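Local atomic coordinates of cysteine desulfurase (Stenotrophomonas maltophilia, PDB entry 6WCI), a protein that probably uses pyridoxal 5'-phosphate to strip sulfur from L-cysteine, leaving L-alanine and passing the sulfur to a carrier. Residues R324-L336 against L402-M415. Numbering follows the deposited sequence.
Sequences REAELLAHFTEEL and LAFYNTHAEIERFM. With SO4 (sulfate ion), chain E.
His331 and His408 meet rim to rim between two helices that run nearly parallel (21°), their ND1 atoms 2.9 Å apart in a hydrogen bond. Each imidazole also has a carboxylate partner: His331 NE2 donates in its own ring plane to Glu412 OE1 (2.6 Å in the conformer described), on the anti side but 31° out of the carboxylate plane, while His408 NE2 reaches Glu327 OE2 weakly. CH-pi contacts cover one face of each ring, Ile411 CG2 centred over His331 and Leu328 CD2 over His408. Deeper, Met415, bent at chi2 (-75°), lays CE over the Phe332 face as a CH-pi contact, with SD farther above in a Met-aromatic contact. Helices 318-336 and 408-422 thus pack side by side on one mixed sheet, Phe332 on Val355, Phe414 on Val376 and Val378. At the loop, Arg324 NE donates almost straight to a lone pair of Phe404 O (3.2 Å). Glu325 OE1 accepts weakly from Phe404 N, its OE2 being bound by His227 ND1. Arg324 NH2 and His408 N, at the helix start, both bind O2 of a sulfate probably from the crystallisation liquor, a place favouring an anion. One ND1 must donate, which being undecided; with both NE2 atoms donating, one imidazole would probably be positively charged, stabilised by the carboxylates.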
loop_
_atom_site.group_PDB
_atom_site.type_symbol
_atom_site.label_atom_id
_atom_site.label_comp_id
_atom_site.label_asym_id
_atom_site.label_seq_id
_atom_site.Cartn_x
_atom_site.Cartn_y
_atom_site.Cartn_z
ATOM N N ARG B 324 26.624 4.792 -16.539
ATOM C CA ARG B 324 27.276 5.340 -15.353
ATOM C C ARG B 324 27.531 4.252 -14.316
ATOM O O ARG B 324 28.637 4.135 -13.779
ATOM C CB ARG B 324 26.412 6.454 -14.760
ATOM C CG ARG B 324 26.759 6.831 -13.342
ATOM C CD ARG B 324 28.078 7.582 -13.272
ATOM N NE ARG B 324 28.241 8.248 -11.985
ATOM C CZ ARG B 324 29.306 8.973 -11.652
ATOM N NH1 ARG B 324 30.299 9.103 -12.515
ATOM N NH2 ARG B 324 29.384 9.558 -10.462
ATOM N N GLU B 325 26.511 3.449 -14.005
ATOM C CA GLU B 325 26.690 2.451 -12.962
ATOM C C GLU B 325 27.591 1.303 -13.420
ATOM O O GLU B 325 28.187 0.627 -12.578
ATOM C CB GLU B 325 25.322 1.953 -12.493
ATOM C CG GLU B 325 24.483 3.062 -11.841
ATOM C CD GLU B 325 23.076 2.627 -11.471
ATOM O OE1 GLU B 325 22.369 3.412 -10.777
ATOM O OE2 GLU B 325 22.677 1.510 -11.860
ATOM N N ALA B 326 27.725 1.087 -14.732
ATOM C CA ALA B 326 28.695 0.112 -15.225
ATOM C C ALA B 326 30.128 0.595 -15.003
ATOM O O ALA B 326 31.008 -0.198 -14.655
ATOM C CB ALA B 326 28.444 -0.174 -16.701
ATOM N N GLU B 327 30.382 1.891 -15.193
ATOM C CA GLU B 327 31.686 2.442 -14.827
ATOM C C GLU B 327 31.935 2.287 -13.330
ATOM O O GLU B 327 32.982 1.786 -12.912
ATOM C CB GLU B 327 31.774 3.912 -15.245
ATOM C CG GLU B 327 33.114 4.575 -14.970
ATOM C CD GLU B 327 33.116 6.051 -15.333
ATOM O OE1 GLU B 327 32.108 6.536 -15.884
ATOM O OE2 GLU B 327 34.130 6.732 -15.069
ATOM N N LEU B 328 30.958 2.682 -12.504
ATOM C CA LEU B 328 31.103 2.503 -11.063
ATOM C C LEU B 328 31.330 1.036 -10.703
ATOM O O LEU B 328 32.211 0.719 -9.894
ATOM C CB LEU B 328 29.876 3.062 -10.346
ATOM C CG LEU B 328 29.669 4.583 -10.468
ATOM C CD1 LEU B 328 28.257 4.990 -10.029
ATOM C CD2 LEU B 328 30.735 5.376 -9.690
ATOM N N LEU B 329 30.568 0.126 -11.318
ATOM C CA LEU B 329 30.759 -1.296 -11.058
ATOM C C LEU B 329 32.176 -1.734 -11.419
ATOM O O LEU B 329 32.865 -2.373 -10.616
ATOM C CB LEU B 329 29.735 -2.131 -11.838
ATOM C CG LEU B 329 30.046 -3.628 -11.790
ATOM C CD1 LEU B 329 29.974 -4.131 -10.358
ATOM C CD2 LEU B 329 29.151 -4.469 -12.716
ATOM N N ALA B 330 32.626 -1.386 -12.629
ATOM C CA ALA B 330 33.943 -1.817 -13.088
ATOM C C ALA B 330 35.048 -1.285 -12.185
ATOM O O ALA B 330 35.982 -2.017 -11.842
ATOM C CB ALA B 330 34.160 -1.373 -14.532
ATOM N N HIS B 331 34.961 -0.013 -11.786
ATOM C CA HIS B 331 35.932 0.525 -10.837
ATOM C C HIS B 331 35.851 -0.218 -9.508
ATOM O O HIS B 331 36.869 -0.659 -8.963
ATOM C CB HIS B 331 35.706 2.030 -10.647
ATOM C CG HIS B 331 36.616 2.670 -9.637
ATOM N ND1 HIS B 331 36.389 3.933 -9.129
ATOM C CD2 HIS B 331 37.751 2.228 -9.046
ATOM C CE1 HIS B 331 37.340 4.236 -8.264
ATOM N NE2 HIS B 331 38.176 3.216 -8.192
ATOM N N PHE B 332 34.634 -0.391 -8.985
ATOM C CA PHE B 332 34.470 -1.051 -7.695
ATOM C C PHE B 332 34.919 -2.503 -7.751
ATOM O O PHE B 332 35.469 -3.025 -6.775
ATOM C CB PHE B 332 33.009 -0.966 -7.250
ATOM C CG PHE B 332 32.736 -1.618 -5.925
ATOM C CD1 PHE B 332 32.463 -2.973 -5.839
ATOM C CD2 PHE B 332 32.740 -0.869 -4.762
ATOM C CE1 PHE B 332 32.209 -3.567 -4.615
ATOM C CE2 PHE B 332 32.484 -1.460 -3.539
ATOM C CZ PHE B 332 32.217 -2.802 -3.462
ATOM N N THR B 333 34.653 -3.188 -8.866
ATOM C CA THR B 333 35.011 -4.599 -8.963
ATOM C C THR B 333 36.515 -4.768 -9.152
ATOM O O THR B 333 37.122 -5.666 -8.557
ATOM C CB THR B 333 34.253 -5.271 -10.113
ATOM O OG1 THR B 333 32.840 -5.224 -9.861
ATOM C CG2 THR B 333 34.695 -6.730 -10.280
ATOM N N GLU B 334 37.128 -3.918 -9.981
ATOM C CA GLU B 334 38.569 -4.011 -10.208
ATOM C C GLU B 334 39.333 -3.806 -8.908
ATOM O O GLU B 334 40.254 -4.561 -8.587
ATOM C CB GLU B 334 38.998 -2.991 -11.264
ATOM C CG GLU B 334 40.443 -3.130 -11.725
ATOM C CD GLU B 334 40.813 -2.112 -12.788
ATOM O OE1 GLU B 334 40.071 -1.120 -12.947
ATOM O OE2 GLU B 334 41.845 -2.303 -13.466
ATOM N N GLU B 335 38.949 -2.793 -8.135
ATOM C CA GLU B 335 39.601 -2.568 -6.851
ATOM C C GLU B 335 39.208 -3.626 -5.825
ATOM O O GLU B 335 40.028 -4.003 -4.983
ATOM C CB GLU B 335 39.272 -1.166 -6.332
ATOM C CG GLU B 335 39.540 -0.043 -7.331
ATOM C CD GLU B 335 41.011 0.090 -7.690
ATOM O OE1 GLU B 335 41.340 0.132 -8.895
ATOM O OE2 GLU B 335 41.836 0.145 -6.757
ATOM N N LEU B 336 37.966 -4.124 -5.872
ATOM C CA LEU B 336 37.582 -5.156 -4.912
ATOM C C LEU B 336 38.388 -6.434 -5.119
ATOM O O LEU B 336 38.818 -7.067 -4.147
ATOM C CB LEU B 336 36.088 -5.457 -5.002
ATOM C CG LEU B 336 35.470 -6.008 -3.712
ATOM C CD1 LEU B 336 35.401 -4.927 -2.626
ATOM C CD2 LEU B 336 34.094 -6.595 -3.973
ATOM N N LEU B 402 25.578 -0.239 -5.755
ATOM C CA LEU B 402 25.869 1.130 -6.139
ATOM C C LEU B 402 24.726 1.709 -6.961
ATOM O O LEU B 402 24.000 0.983 -7.648
ATOM C CB LEU B 402 27.167 1.175 -6.945
ATOM C CG LEU B 402 28.374 0.516 -6.264
ATOM C CD1 LEU B 402 29.604 0.479 -7.185
ATOM C CD2 LEU B 402 28.698 1.229 -4.964
ATOM N N ALA B 403 24.564 3.025 -6.873
ATOM C CA ALA B 403 23.617 3.768 -7.692
ATOM C C ALA B 403 24.361 4.876 -8.423
ATOM O O ALA B 403 25.508 5.195 -8.104
ATOM C CB ALA B 403 22.481 4.349 -6.849
ATOM N N PHE B 404 23.690 5.457 -9.419
ATOM C CA PHE B 404 24.340 6.445 -10.270
ATOM C C PHE B 404 24.817 7.662 -9.475
ATOM O O PHE B 404 25.797 8.307 -9.870
ATOM C CB PHE B 404 23.394 6.873 -11.391
ATOM C CG PHE B 404 22.084 7.441 -10.896
ATOM C CD1 PHE B 404 21.975 8.788 -10.557
ATOM C CD2 PHE B 404 20.966 6.630 -10.772
ATOM C CE1 PHE B 404 20.770 9.306 -10.099
ATOM C CE2 PHE B 404 19.764 7.138 -10.317
ATOM C CZ PHE B 404 19.665 8.478 -9.978
ATOM N N TYR B 405 24.152 7.986 -8.360
ATOM C CA TYR B 405 24.552 9.117 -7.526
ATOM C C TYR B 405 25.714 8.796 -6.592
ATOM O O TYR B 405 26.180 9.688 -5.879
ATOM C CB TYR B 405 23.358 9.642 -6.707
ATOM C CG TYR B 405 22.541 8.583 -6.013
ATOM C CD1 TYR B 405 23.012 7.941 -4.881
ATOM C CD2 TYR B 405 21.272 8.247 -6.477
ATOM C CE1 TYR B 405 22.259 6.961 -4.247
ATOM C CE2 TYR B 405 20.510 7.273 -5.856
ATOM C CZ TYR B 405 20.999 6.638 -4.734
ATOM O OH TYR B 405 20.239 5.657 -4.112
ATOM N N ASN B 406 26.187 7.555 -6.558
ATOM C CA ASN B 406 27.458 7.296 -5.907
ATOM C C ASN B 406 28.595 7.805 -6.791
ATOM O O ASN B 406 28.403 8.130 -7.967
ATOM C CB ASN B 406 27.629 5.807 -5.621
ATOM C CG ASN B 406 26.654 5.300 -4.583
ATOM O OD1 ASN B 406 25.876 4.377 -4.843
ATOM N ND2 ASN B 406 26.691 5.901 -3.393
ATOM N N THR B 407 29.794 7.875 -6.214
ATOM C CA THR B 407 30.941 8.462 -6.892
ATOM C C THR B 407 32.139 7.522 -6.837
ATOM O O THR B 407 32.203 6.603 -6.015
ATOM C CB THR B 407 31.337 9.809 -6.270
ATOM O OG1 THR B 407 31.879 9.586 -4.963
ATOM C CG2 THR B 407 30.123 10.732 -6.165
ATOM N N HIS B 408 33.100 7.776 -7.731
ATOM C CA HIS B 408 34.359 7.033 -7.708
ATOM C C HIS B 408 35.149 7.319 -6.440
ATOM O O HIS B 408 35.822 6.425 -5.913
ATOM C CB HIS B 408 35.185 7.376 -8.944
ATOM C CG HIS B 408 34.579 6.882 -10.219
ATOM N ND1 HIS B 408 34.486 5.541 -10.525
ATOM C CD2 HIS B 408 34.024 7.546 -11.261
ATOM C CE1 HIS B 408 33.898 5.399 -11.700
ATOM N NE2 HIS B 408 33.607 6.599 -12.167
ATOM N N ALA B 409 35.046 8.548 -5.927
ATOM C CA ALA B 409 35.684 8.897 -4.664
ATOM C C ALA B 409 35.142 8.050 -3.520
ATOM O O ALA B 409 35.910 7.534 -2.697
ATOM C CB ALA B 409 35.486 10.385 -4.380
ATOM N N GLU B 410 33.813 7.896 -3.446
ATOM C CA GLU B 410 33.232 7.022 -2.432
ATOM C C GLU B 410 33.761 5.601 -2.556
ATOM O O GLU B 410 34.031 4.945 -1.544
ATOM C CB GLU B 410 31.707 7.016 -2.537
ATOM C CG GLU B 410 31.023 8.235 -1.929
ATOM C CD GLU B 410 29.541 8.202 -2.195
ATOM O OE1 GLU B 410 29.152 7.477 -3.137
ATOM O OE2 GLU B 410 28.771 8.874 -1.468
ATOM N N ILE B 411 33.880 5.099 -3.788
ATOM C CA ILE B 411 34.453 3.767 -4.002
ATOM C C ILE B 411 35.820 3.668 -3.335
ATOM O O ILE B 411 36.116 2.699 -2.627
ATOM C CB ILE B 411 34.541 3.447 -5.506
ATOM C CG1 ILE B 411 33.147 3.234 -6.098
ATOM C CG2 ILE B 411 35.409 2.197 -5.748
ATOM C CD1 ILE B 411 33.116 3.209 -7.611
ATOM N N GLU B 412 36.662 4.686 -3.528
ATOM C CA GLU B 412 38.000 4.644 -2.938
ATOM C C GLU B 412 37.931 4.744 -1.418
ATOM O O GLU B 412 38.623 3.998 -0.715
ATOM C CB GLU B 412 38.875 5.756 -3.519
ATOM C CG GLU B 412 39.194 5.599 -5.008
ATOM C CD GLU B 412 40.058 4.375 -5.318
ATOM O OE1 GLU B 412 40.024 3.897 -6.471
ATOM O OE2 GLU B 412 40.768 3.889 -4.415
ATOM N N ARG B 413 37.082 5.639 -0.893
ATOM C CA ARG B 413 36.860 5.716 0.551
ATOM C C ARG B 413 36.383 4.380 1.107
ATOM O O ARG B 413 36.741 4.000 2.228
ATOM C CB ARG B 413 35.831 6.803 0.872
ATOM C CG ARG B 413 36.242 8.218 0.505
ATOM C CD ARG B 413 35.241 9.224 1.067
ATOM N NE ARG B 413 34.985 8.978 2.485
ATOM C CZ ARG B 413 35.779 9.395 3.465
ATOM N NH1 ARG B 413 36.868 10.089 3.179
ATOM N NH2 ARG B 413 35.483 9.122 4.729
ATOM N N PHE B 414 35.546 3.669 0.347
ATOM C CA PHE B 414 35.051 2.367 0.779
ATOM C C PHE B 414 36.199 1.374 0.955
ATOM O O PHE B 414 36.297 0.688 1.979
ATOM C CB PHE B 414 34.033 1.849 -0.243
ATOM C CG PHE B 414 33.566 0.439 0.009
ATOM C CD1 PHE B 414 34.308 -0.650 -0.436
ATOM C CD2 PHE B 414 32.370 0.204 0.669
ATOM C CE1 PHE B 414 33.870 -1.940 -0.207
ATOM C CE2 PHE B 414 31.925 -1.081 0.899
ATOM C CZ PHE B 414 32.671 -2.155 0.462
ATOM N N MET B 415 37.066 1.268 -0.049
ATOM C CA MET B 415 38.137 0.281 0.010
ATOM C C MET B 415 39.088 0.556 1.164
ATOM O O MET B 415 39.634 -0.382 1.758
ATOM C CB MET B 415 38.890 0.260 -1.313
ATOM C CG MET B 415 37.970 0.089 -2.489
ATOM S SD MET B 415 37.373 -1.610 -2.610
ATOM C CE MET B 415 36.066 -1.433 -3.825
HETATM S S SO4 E . 32.736 10.910 -9.904
HETATM O O1 SO4 E . 31.705 11.903 -9.620
HETATM O O2 SO4 E . 32.214 9.574 -9.647
HETATM O O3 SO4 E . 33.894 11.131 -9.030
HETATM O O4 SO4 E . 33.094 11.028 -11.316
#